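Local coordinates for hydrolase, isochorismatase family (Pseudomonas putida, PDB 4L07), which hydrolyses the amide of maleamate, probably yielding maleate and ammonia, as a member of the isochorismatase family of hydrolases, at residues A[13-17]-A[190-194]; A[66-72]-A[111-117]; A[71-77]-A[89-94]; A[136-142]-A[162-167]. All coordinates share one frame; numbering follows the deposited sequence.

Contact 1 (A[13-17]-A[190-194]); sequences GNPVS and YGDVT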
# COMPACT_ATOMS: atom_id res chain seq x y z
N GLY A 13 -17.70 6.30 18.89
CA GLY A 13 -18.74 5.34 19.26
C GLY A 13 -20.04 5.40 18.49
O GLY A 13 -21.02 4.78 18.90
N ASN A 14 -20.07 6.15 17.39
CA ASN A 14 -21.25 6.20 16.51
C ASN A 14 -21.52 4.86 15.84
O ASN A 14 -20.59 4.10 15.59
CB ASN A 14 -21.06 7.26 15.42
CG ASN A 14 -20.81 8.64 15.99
OD1 ASN A 14 -21.74 9.31 16.44
ND2 ASN A 14 -19.56 9.07 15.95
N PRO A 15 -22.80 4.56 15.55
CA PRO A 15 -23.11 3.28 14.89
C PRO A 15 -22.75 3.30 13.41
O PRO A 15 -22.69 4.36 12.80
CB PRO A 15 -24.63 3.17 15.06
CG PRO A 15 -25.11 4.57 15.17
CD PRO A 15 -24.02 5.33 15.87
N VAL A 16 -22.49 2.13 12.84
CA VAL A 16 -22.26 2.09 11.39
C VAL A 16 -23.55 1.79 10.64
O VAL A 16 -24.30 0.87 10.98
CB VAL A 16 -21.02 1.24 10.93
CG1 VAL A 16 -20.27 0.60 12.09
CG2 VAL A 16 -21.36 0.24 9.83
N SER A 17 -23.82 2.62 9.63
CA SER A 17 -24.94 2.39 8.75
C SER A 17 -24.50 1.34 7.75
O SER A 17 -23.69 1.62 6.86
CB SER A 17 -25.35 3.68 8.04
OG SER A 17 -26.44 3.44 7.17
N TYR A 190 -13.44 2.31 15.23
CA TYR A 190 -13.20 1.59 13.96
C TYR A 190 -14.37 0.82 13.37
O TYR A 190 -14.51 0.76 12.15
CB TYR A 190 -11.97 0.68 14.08
CG TYR A 190 -10.74 1.40 14.59
CD1 TYR A 190 -10.21 2.50 13.92
CD2 TYR A 190 -10.12 0.98 15.77
CE1 TYR A 190 -9.08 3.16 14.40
CE2 TYR A 190 -9.00 1.63 16.26
CZ TYR A 190 -8.48 2.72 15.57
OH TYR A 190 -7.37 3.36 16.06
N GLY A 191 -15.21 0.22 14.21
CA GLY A 191 -16.31 -0.59 13.68
C GLY A 191 -17.35 -0.85 14.74
O GLY A 191 -17.23 -0.37 15.86
N ASP A 192 -18.40 -1.58 14.37
CA ASP A 192 -19.41 -1.99 15.34
C ASP A 192 -19.15 -3.40 15.86
O ASP A 192 -19.13 -4.37 15.09
CB ASP A 192 -20.82 -1.88 14.75
CG ASP A 192 -21.45 -0.51 14.98
OD1 ASP A 192 -20.83 0.33 15.67
OD2 ASP A 192 -22.57 -0.26 14.48
N VAL A 193 -18.96 -3.50 17.18
CA VAL A 193 -18.83 -4.78 17.87
C VAL A 193 -20.24 -5.30 18.16
O VAL A 193 -21.07 -4.59 18.73
CB VAL A 193 -18.00 -4.66 19.17
CG1 VAL A 193 -17.90 -6.00 19.88
CG2 VAL A 193 -16.62 -4.10 18.87
N THR A 194 -20.47 -6.54 17.78
CA THR A 194 -21.79 -7.15 17.87
C THR A 194 -21.62 -8.65 18.10
O THR A 194 -20.65 -9.04 18.70
CB THR A 194 -22.68 -6.79 16.67
OG1 THR A 194 -23.99 -7.33 16.85
CG2 THR A 194 -22.07 -7.27 15.36
O HOH W 1 -24.17 -1.35 12.46
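Gly191 meets the loop at Val16, whose CG1 methyl rests 4.2 Å from the carbonyl carbon of the glycine, a light touch at the start of the contact. One residue on, Asp192 begins the short strand 192-194, outermost within the chain, and carries nearly all of the interaction. Its OD2 accepts the backbone N-H of Val16 at 2.9 Å from N, in an almost straight bond (174° at the hydrogen). The donor comes from above the carboxylate plane, about 50° out of it. CG1 of Val16 lies close against the same group, 3.3 Å from Asp192 CG, the two side chains sliding past each other in opposite senses. That methyl nearly eclipses the backbone N of its own residue (chi1 0°), an unusual torsion that makes the details of this close approach doubtful. Pro15, just before the valine, brings its CA to 3.6 Å from OD2 of Asp192. A water closes a small ring, donating both to the carbonyl O of Val16 and to Asp192, the water oxygen 2.8 Å from Asp192 OD2. The other carboxylate oxygen, OD1, forms a salt bridge with Lys85 of the second subunit, which also receives Asn14 ND2 at its carbonyl. Beyond Asp192 the strand turns to other neighbours, Val193 packing on helix 176-189 and Thr194 bonding through OG1 to Asp198. A single surface carboxylate thus divides its work: OD2 serves an amide and a water, OD1 a lysine of a neighbouring chain, fastening the loop before strand 22-27 where strand 192-194 meets the subunit interface.

Contact 2 (A[66-72]-A[111-117]); sequences IFTTIAY and DVVVVKK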
# COMPACT_ATOMS: atom_id res chain seq x y z
N ILE A 66 -13.53 -14.85 2.52
CA ILE A 66 -12.08 -14.90 2.32
C ILE A 66 -11.35 -15.23 3.63
O ILE A 66 -11.57 -14.57 4.65
CB ILE A 66 -11.55 -13.56 1.74
CG1 ILE A 66 -12.22 -13.25 0.40
CG2 ILE A 66 -10.03 -13.61 1.56
CD1 ILE A 66 -12.07 -11.81 -0.04
N PHE A 67 -10.51 -16.27 3.59
CA PHE A 67 -9.69 -16.68 4.73
C PHE A 67 -8.27 -16.15 4.59
O PHE A 67 -7.74 -16.07 3.48
CB PHE A 67 -9.62 -18.21 4.80
CG PHE A 67 -10.93 -18.87 5.12
CD1 PHE A 67 -11.90 -19.06 4.14
CD2 PHE A 67 -11.18 -19.34 6.41
CE1 PHE A 67 -13.11 -19.67 4.44
CE2 PHE A 67 -12.39 -19.96 6.72
CZ PHE A 67 -13.35 -20.12 5.74
N THR A 68 -7.65 -15.79 5.71
CA THR A 68 -6.25 -15.38 5.72
C THR A 68 -5.40 -16.34 6.55
O THR A 68 -5.90 -17.01 7.45
CB THR A 68 -6.07 -13.93 6.24
OG1 THR A 68 -6.14 -13.91 7.67
CG2 THR A 68 -7.14 -13.01 5.67
N THR A 69 -4.11 -16.39 6.22
CA THR A 69 -3.14 -17.18 6.97
C THR A 69 -1.80 -16.47 6.90
O THR A 69 -1.48 -15.80 5.90
CB THR A 69 -3.04 -18.64 6.44
OG1 THR A 69 -2.28 -19.45 7.35
CG2 THR A 69 -2.39 -18.70 5.06
N ILE A 70 -1.03 -16.58 7.98
CA ILE A 70 0.36 -16.13 7.99
C ILE A 70 1.24 -17.32 7.64
O ILE A 70 1.20 -18.36 8.30
CB ILE A 70 0.77 -15.59 9.39
CG1 ILE A 70 -0.02 -14.31 9.73
CG2 ILE A 70 2.27 -15.36 9.44
CD1 ILE A 70 0.11 -13.86 11.18
N ALA A 71 2.04 -17.18 6.58
CA ALA A 71 2.98 -18.23 6.18
C ALA A 71 4.27 -17.62 5.63
O ALA A 71 4.21 -16.63 4.90
CB ALA A 71 2.35 -19.13 5.14
N TYR A 72 5.41 -18.20 6.00
CA TYR A 72 6.73 -17.73 5.57
C TYR A 72 7.56 -18.77 4.84
O TYR A 72 7.52 -19.96 5.17
CB TYR A 72 7.57 -17.27 6.76
CG TYR A 72 6.88 -16.23 7.59
CD1 TYR A 72 6.77 -14.92 7.14
CD2 TYR A 72 6.33 -16.56 8.83
CE1 TYR A 72 6.12 -13.96 7.89
CE2 TYR A 72 5.68 -15.60 9.59
CZ TYR A 72 5.59 -14.30 9.12
OH TYR A 72 4.95 -13.35 9.86
N ASP A 111 -13.17 -21.64 -1.42
CA ASP A 111 -12.84 -20.46 -0.62
C ASP A 111 -11.43 -19.95 -0.88
O ASP A 111 -10.46 -20.71 -0.81
CB ASP A 111 -13.01 -20.75 0.88
CG ASP A 111 -14.44 -21.12 1.27
OD1 ASP A 111 -15.40 -20.77 0.54
OD2 ASP A 111 -14.61 -21.75 2.34
N VAL A 112 -11.32 -18.66 -1.19
CA VAL A 112 -10.03 -18.02 -1.41
C VAL A 112 -9.25 -17.88 -0.10
O VAL A 112 -9.80 -17.45 0.92
CB VAL A 112 -10.19 -16.64 -2.08
CG1 VAL A 112 -8.88 -15.86 -2.09
CG2 VAL A 112 -10.73 -16.79 -3.49
N VAL A 113 -7.98 -18.28 -0.14
CA VAL A 113 -7.06 -18.05 0.97
C VAL A 113 -6.03 -16.99 0.55
O VAL A 113 -5.44 -17.08 -0.52
CB VAL A 113 -6.37 -19.35 1.41
CG1 VAL A 113 -5.37 -19.10 2.54
CG2 VAL A 113 -7.41 -20.36 1.87
N VAL A 114 -5.85 -15.98 1.40
CA VAL A 114 -4.83 -14.96 1.20
C VAL A 114 -3.69 -15.17 2.20
O VAL A 114 -3.92 -15.27 3.41
CB VAL A 114 -5.42 -13.53 1.28
CG1 VAL A 114 -6.38 -13.41 2.44
CG2 VAL A 114 -4.32 -12.47 1.39
N VAL A 115 -2.47 -15.27 1.69
CA VAL A 115 -1.29 -15.43 2.54
C VAL A 115 -0.69 -14.06 2.81
O VAL A 115 -0.54 -13.25 1.89
CB VAL A 115 -0.23 -16.37 1.91
CG1 VAL A 115 1.00 -16.49 2.81
CG2 VAL A 115 -0.81 -17.75 1.65
N LYS A 116 -0.40 -13.80 4.08
CA LYS A 116 0.18 -12.52 4.49
C LYS A 116 1.39 -12.74 5.41
O LYS A 116 1.59 -13.84 5.94
CB LYS A 116 -0.87 -11.65 5.18
CG LYS A 116 -1.33 -12.20 6.52
CD LYS A 116 -2.46 -11.38 7.11
CE LYS A 116 -3.13 -12.09 8.27
NZ LYS A 116 -2.38 -11.93 9.55
N LYS A 117 2.17 -11.68 5.63
CA LYS A 117 3.41 -11.78 6.39
C LYS A 117 3.39 -11.00 7.71
O LYS A 117 4.30 -11.15 8.53
CB LYS A 117 4.61 -11.31 5.54
CG LYS A 117 4.65 -11.89 4.14
CD LYS A 117 5.02 -13.36 4.10
CE LYS A 117 4.75 -13.92 2.71
NZ LYS A 117 5.16 -15.34 2.60
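Thr68 and Val114 lie side by side and point the same way, their methyls CG2 and CG1 only 3.3 Å apart, closer than ordinary van der Waals contact. Val114 sets CG1 between its own backbone N and carbonyl carbon (chi1 43°), which carries that methyl against both the threonine and the carbonyl of Phe67. On the same face, Ile66 CG2 adds a contact to Val114 CG1 at 3.8 Å, and Lys116 passes Thr68 and lays NZ against CG1 of Ile70 at 3.4 Å. The amine itself is held by a salt bridge to Asp28 and by the carbonyls of Gly118 and Ala119, while Thr68 OG1 also bonds to Asp28; this pairing is consistent with the Asp-Lys part of the family's Asp-Lys-Cys triad. Behind these side chains two parallel strands, 65-70 and 112-116, run in register, their amides and carbonyls bonding alternately. They are neighbours in the parallel sheet of the isochorismatase α/β fold, strand 112-116 being outermost within the chain. The reverse face is closed at one end, Phe67 CE1 lying 3.3 Å from Asp111 OD2, which Arg59 and Gln108 N also hold. Looser is Thr69, whose CG2 lies 3.9 Å from each of Val113 CG1 and Val115 CG2, on partly exposed residues. Past the strand ends Ala71 CB meets Val115 CG1, and the backbone bond from Ala71 N to Lys116 O is weak. Tyr72 OH donates to Lys117 O at 2.7 Å, from above the carbonyl plane, and the partly exposed Lys117 bends at chi2 (-72°) to bring NZ to Ala71 O at 2.8 Å.

Contact 3 (A[71-77]-A[89-94]); sequences AYHPGEI and MAALLY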
# COMPACT_ATOMS: atom_id res chain seq x y z
N ALA A 71 2.04 -17.18 6.58
CA ALA A 71 2.98 -18.23 6.18
C ALA A 71 4.27 -17.62 5.63
O ALA A 71 4.21 -16.63 4.90
CB ALA A 71 2.35 -19.13 5.14
N TYR A 72 5.41 -18.20 6.00
CA TYR A 72 6.73 -17.73 5.57
C TYR A 72 7.56 -18.77 4.84
O TYR A 72 7.52 -19.96 5.17
CB TYR A 72 7.57 -17.27 6.76
CG TYR A 72 6.88 -16.23 7.59
CD1 TYR A 72 6.77 -14.92 7.14
CD2 TYR A 72 6.33 -16.56 8.83
CE1 TYR A 72 6.12 -13.96 7.89
CE2 TYR A 72 5.68 -15.60 9.59
CZ TYR A 72 5.59 -14.30 9.12
OH TYR A 72 4.95 -13.35 9.86
N HIS A 73 8.33 -18.30 3.86
CA HIS A 73 9.45 -19.08 3.35
C HIS A 73 10.60 -18.86 4.29
O HIS A 73 10.73 -17.77 4.85
CB HIS A 73 9.82 -18.62 1.94
CG HIS A 73 8.71 -18.79 0.94
ND1 HIS A 73 8.30 -20.00 0.52
CD2 HIS A 73 7.94 -17.85 0.26
CE1 HIS A 73 7.30 -19.85 -0.37
NE2 HIS A 73 7.09 -18.53 -0.53
N PRO A 74 11.46 -19.88 4.47
CA PRO A 74 12.59 -19.77 5.39
C PRO A 74 13.45 -18.51 5.19
O PRO A 74 13.86 -17.88 6.16
CB PRO A 74 13.41 -21.03 5.08
CG PRO A 74 12.38 -22.01 4.64
CD PRO A 74 11.35 -21.23 3.88
N GLY A 75 13.69 -18.14 3.93
CA GLY A 75 14.52 -16.98 3.61
C GLY A 75 13.92 -15.64 4.03
O GLY A 75 14.63 -14.65 4.14
N GLU A 76 12.60 -15.61 4.24
CA GLU A 76 11.91 -14.38 4.66
C GLU A 76 12.11 -14.07 6.14
O GLU A 76 12.06 -12.90 6.54
CB GLU A 76 10.42 -14.47 4.36
CG GLU A 76 10.07 -14.38 2.88
CD GLU A 76 8.58 -14.52 2.61
OE1 GLU A 76 8.04 -13.72 1.82
OE2 GLU A 76 7.94 -15.43 3.19
N ILE A 77 12.33 -15.11 6.95
CA ILE A 77 12.41 -14.96 8.41
C ILE A 77 13.40 -13.86 8.87
O ILE A 77 13.01 -12.96 9.62
CB ILE A 77 12.68 -16.32 9.13
CG1 ILE A 77 11.69 -17.41 8.68
CG2 ILE A 77 12.69 -16.15 10.65
CD1 ILE A 77 10.26 -17.24 9.17
N MET A 89 6.12 -16.63 15.62
CA MET A 89 5.56 -16.61 14.28
C MET A 89 6.45 -17.28 13.23
O MET A 89 5.97 -17.68 12.17
CB MET A 89 5.22 -15.17 13.87
CG MET A 89 4.27 -14.48 14.83
SD MET A 89 2.64 -15.23 14.90
CE MET A 89 1.89 -14.23 16.19
N ALA A 90 7.74 -17.40 13.53
CA ALA A 90 8.68 -18.02 12.59
C ALA A 90 8.38 -19.50 12.34
O ALA A 90 8.86 -20.08 11.36
CB ALA A 90 10.12 -17.82 13.07
N ALA A 91 7.58 -20.11 13.22
CA ALA A 91 7.17 -21.51 13.08
C ALA A 91 6.15 -21.73 11.95
O ALA A 91 5.92 -22.86 11.52
CB ALA A 91 6.63 -22.04 14.41
N LEU A 92 5.56 -20.64 11.47
CA LEU A 92 4.49 -20.68 10.48
C LEU A 92 5.06 -20.75 9.05
O LEU A 92 4.99 -19.79 8.29
CB LEU A 92 3.54 -19.48 10.65
CG LEU A 92 2.73 -19.33 11.96
CD1 LEU A 92 1.74 -20.46 12.16
CD2 LEU A 92 3.58 -19.20 13.20
N LEU A 93 5.60 -21.92 8.71
CA LEU A 93 6.31 -22.11 7.44
C LEU A 93 5.42 -22.75 6.39
O LEU A 93 4.60 -23.61 6.72
CB LEU A 93 7.56 -22.97 7.65
CG LEU A 93 8.70 -22.44 8.53
CD1 LEU A 93 9.68 -23.55 8.89
CD2 LEU A 93 9.43 -21.27 7.88
N TYR A 94 5.58 -22.34 5.12
CA TYR A 94 4.86 -22.96 4.01
C TYR A 94 5.07 -24.48 4.08
O TYR A 94 6.16 -24.93 4.45
CB TYR A 94 5.37 -22.47 2.65
CG TYR A 94 4.92 -21.09 2.21
CD1 TYR A 94 5.65 -19.97 2.57
CD2 TYR A 94 3.79 -20.91 1.41
CE1 TYR A 94 5.27 -18.70 2.17
CE2 TYR A 94 3.40 -19.64 1.00
CZ TYR A 94 4.14 -18.53 1.38
OH TYR A 94 3.79 -17.25 0.98
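Glu76 OE2, near the plane of the Tyr94 ring at its edge, is gripped by His73 N at 3.0 Å and by a salt bridge from Lys117, whose NZ also bonds Tyr94 OH. Leu92 O accepts Tyr72 N at 2.8 Å, in the carbonyl plane, and the CA-H of Ala71 adds a weaker contact to that oxygen, 3.3 Å from CA. The return bond, Tyr94 N to Tyr72 O, completes a single bridge between the two backbones. Beside it, the ring of Tyr94 has both faces covered. His73 stacks on one in an offset pair, centroids 3.8 Å apart and planes 10° from parallel, while Ala71 CB sits over the opposite face almost on the ring normal, a CH-pi contact. With CG anti to its carbonyl carbon (chi1 -61°), His73 brings its ring back over the tyrosine although its CB starts away. At the far end Ile77 CG2 packs on Ala90 CB at 3.9 Å. A leucine here in place of Tyr94 is likely to leave His73 freer to turn and Lys117 NZ short of one oxygen. These two loops flanking helix 82-85 are therefore joined by backbone bonds, an offset stack and a CH-pi contact, while the buried Glu76 carboxylate holds His73 N and probably offsets the charge of Lys117.

Contact 4 (A[136-142]-A[162-167]); sequences TDTVVVT and FKVLVP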
# COMPACT_ATOMS: atom_id res chain seq x y z
N THR A 136 -17.55 -4.73 -2.68
CA THR A 136 -17.88 -4.91 -1.27
C THR A 136 -17.96 -3.54 -0.60
O THR A 136 -17.16 -2.66 -0.91
CB THR A 136 -16.80 -5.77 -0.58
OG1 THR A 136 -16.77 -7.07 -1.16
CG2 THR A 136 -17.06 -5.91 0.92
N ASP A 137 -18.94 -3.36 0.28
CA ASP A 137 -19.05 -2.11 1.05
C ASP A 137 -18.98 -2.31 2.57
O ASP A 137 -18.74 -1.35 3.31
CB ASP A 137 -20.31 -1.31 0.66
CG ASP A 137 -21.61 -2.08 0.84
OD1 ASP A 137 -21.66 -3.05 1.63
OD2 ASP A 137 -22.61 -1.69 0.20
N THR A 138 -19.20 -3.54 3.01
CA THR A 138 -19.26 -3.86 4.44
C THR A 138 -18.56 -5.19 4.68
O THR A 138 -18.86 -6.19 4.00
CB THR A 138 -20.73 -3.96 4.93
OG1 THR A 138 -21.46 -2.81 4.50
CG2 THR A 138 -20.79 -4.05 6.46
N VAL A 139 -17.63 -5.21 5.62
CA VAL A 139 -16.91 -6.44 5.96
C VAL A 139 -17.24 -6.90 7.37
O VAL A 139 -17.43 -6.07 8.27
CB VAL A 139 -15.37 -6.33 5.76
CG1 VAL A 139 -15.04 -6.08 4.29
CG2 VAL A 139 -14.76 -5.24 6.64
N VAL A 140 -17.35 -8.21 7.54
CA VAL A 140 -17.47 -8.80 8.86
C VAL A 140 -16.15 -9.49 9.17
O VAL A 140 -15.69 -10.36 8.42
CB VAL A 140 -18.68 -9.76 9.01
CG1 VAL A 140 -19.91 -9.24 8.28
CG2 VAL A 140 -18.32 -11.16 8.55
N VAL A 141 -15.52 -9.07 10.26
CA VAL A 141 -14.20 -9.58 10.61
C VAL A 141 -14.31 -10.55 11.79
O VAL A 141 -14.93 -10.24 12.80
CB VAL A 141 -13.20 -8.44 10.92
CG1 VAL A 141 -11.81 -9.00 11.17
CG2 VAL A 141 -13.16 -7.44 9.78
N THR A 142 -13.69 -11.72 11.62
CA THR A 142 -13.64 -12.78 12.62
C THR A 142 -12.21 -13.31 12.67
O THR A 142 -11.40 -12.99 11.79
CB THR A 142 -14.57 -13.96 12.24
OG1 THR A 142 -14.07 -14.61 11.06
CG2 THR A 142 -16.00 -13.48 11.97
N PHE A 162 -13.99 0.52 3.77
CA PHE A 162 -15.08 -0.42 4.05
C PHE A 162 -15.64 -0.24 5.46
O PHE A 162 -14.90 0.02 6.40
CB PHE A 162 -14.61 -1.87 3.86
CG PHE A 162 -13.93 -2.11 2.55
CD1 PHE A 162 -14.67 -2.27 1.39
CD2 PHE A 162 -12.54 -2.13 2.47
CE1 PHE A 162 -14.04 -2.47 0.17
CE2 PHE A 162 -11.90 -2.32 1.25
CZ PHE A 162 -12.66 -2.49 0.10
N LYS A 163 -16.96 -0.37 5.57
CA LYS A 163 -17.62 -0.38 6.88
C LYS A 163 -17.33 -1.72 7.53
O LYS A 163 -17.23 -2.75 6.85
CB LYS A 163 -19.12 -0.16 6.71
CG LYS A 163 -19.45 1.26 6.25
CD LYS A 163 -20.74 1.30 5.46
CE LYS A 163 -21.13 2.74 5.13
NZ LYS A 163 -21.73 3.44 6.31
N VAL A 164 -17.19 -1.72 8.86
CA VAL A 164 -16.71 -2.90 9.57
C VAL A 164 -17.63 -3.34 10.70
O VAL A 164 -18.02 -2.54 11.56
CB VAL A 164 -15.29 -2.67 10.15
CG1 VAL A 164 -14.80 -3.91 10.89
CG2 VAL A 164 -14.31 -2.33 9.04
N LEU A 165 -17.94 -4.63 10.69
CA LEU A 165 -18.67 -5.28 11.78
C LEU A 165 -17.82 -6.39 12.38
O LEU A 165 -17.19 -7.17 11.65
CB LEU A 165 -19.99 -5.87 11.25
CG LEU A 165 -20.91 -4.94 10.45
CD1 LEU A 165 -22.11 -5.71 9.91
CD2 LEU A 165 -21.38 -3.75 11.28
N VAL A 166 -17.79 -6.47 13.71
CA VAL A 166 -17.02 -7.50 14.39
C VAL A 166 -17.87 -8.28 15.40
O VAL A 166 -18.22 -7.75 16.46
CB VAL A 166 -15.73 -6.92 15.03
CG1 VAL A 166 -16.04 -5.73 15.92
CG2 VAL A 166 -14.96 -7.98 15.81
N PRO A 167 -18.23 -9.53 15.06
CA PRO A 167 -18.92 -10.38 16.03
C PRO A 167 -17.94 -10.87 17.09
O PRO A 167 -17.06 -11.68 16.80
CB PRO A 167 -19.45 -11.54 15.19
CG PRO A 167 -18.60 -11.56 13.96
CD PRO A 167 -18.16 -10.15 13.72
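Val164 stands at the apolar centre, its two methyls divided between neighbours: CG2 meets Val139 CG2 at 3.8 Å and CG1 meets Val141 CG2 at 4.0 Å. With CG1 anti to the carbonyl carbon (chi1 -63°), Val139 leaves CG2 between N and the carbonyl carbon, facing the partner strand. On the other face of the sheet Thr138 CG2 reaches Leu165 CD1 at 4.0 Å. Between the two faces the parallel backbones exchange bonds from Val139 N to Lys163 O, Leu165 N to Val139 O and Val141 N to Leu165 O. The pattern then stops, because Pro167 has no N-H to offer: its CD lies 3.4 Å from Val141 O, a buried carbonyl left without a hydrogen-bond partner. Toward the opposite end, Phe162 presents the edge of its ring to Thr136 O, CE1 at 3.3 Å and the oxygen in the ring plane. Here the contact becomes polar. Lys163 N bonds to Asp137 O at 3.0 Å, and Thr138 OG1 donates to Asp137 OD1 at 2.9 Å from above the carboxylate plane while accepting Gly19 N. A valine in place of Thr138 has no hydroxyl, and Gly19 N would probably lose its acceptor and Asp137 OD1 one of its donors. Lys163 leads off to Ser17 O and to Glu84 of the second subunit. Strands 138-144 and 163-172 belong to a beta-alpha-beta unit whose crossover helix, 146-159, packs on Val139, Val141 and Val164, while Trp202 of helix 196-207 lies against Thr138, Val140 and Leu165, and strand 22-27 flanks the pair beyond 138-144.

Overall arrangement
Contacts 2 and 4 are buried and bring together neighbouring parallel strands of one sheet, with centres about 17 Å apart and no touch between them; both rely on regular backbone bonds and branched aliphatic side chains. Contact 1 lies at the surface and reaches the same sheet at strand 192-194, the end opposite strand 112-116 of contact 2, where one carboxylate does most of the work; it meets contact 4 through Ser17 and Lys163, and both adjoin the second subunit. Contact 3, partly buried, is made of loops and aromatic rings and shares Ala71 and Tyr72 with contact 2; both border the third subunit. Contact 4 is thus the more aliphatic strand pair, while contact 2 adds a buried, salt-bridged lysine.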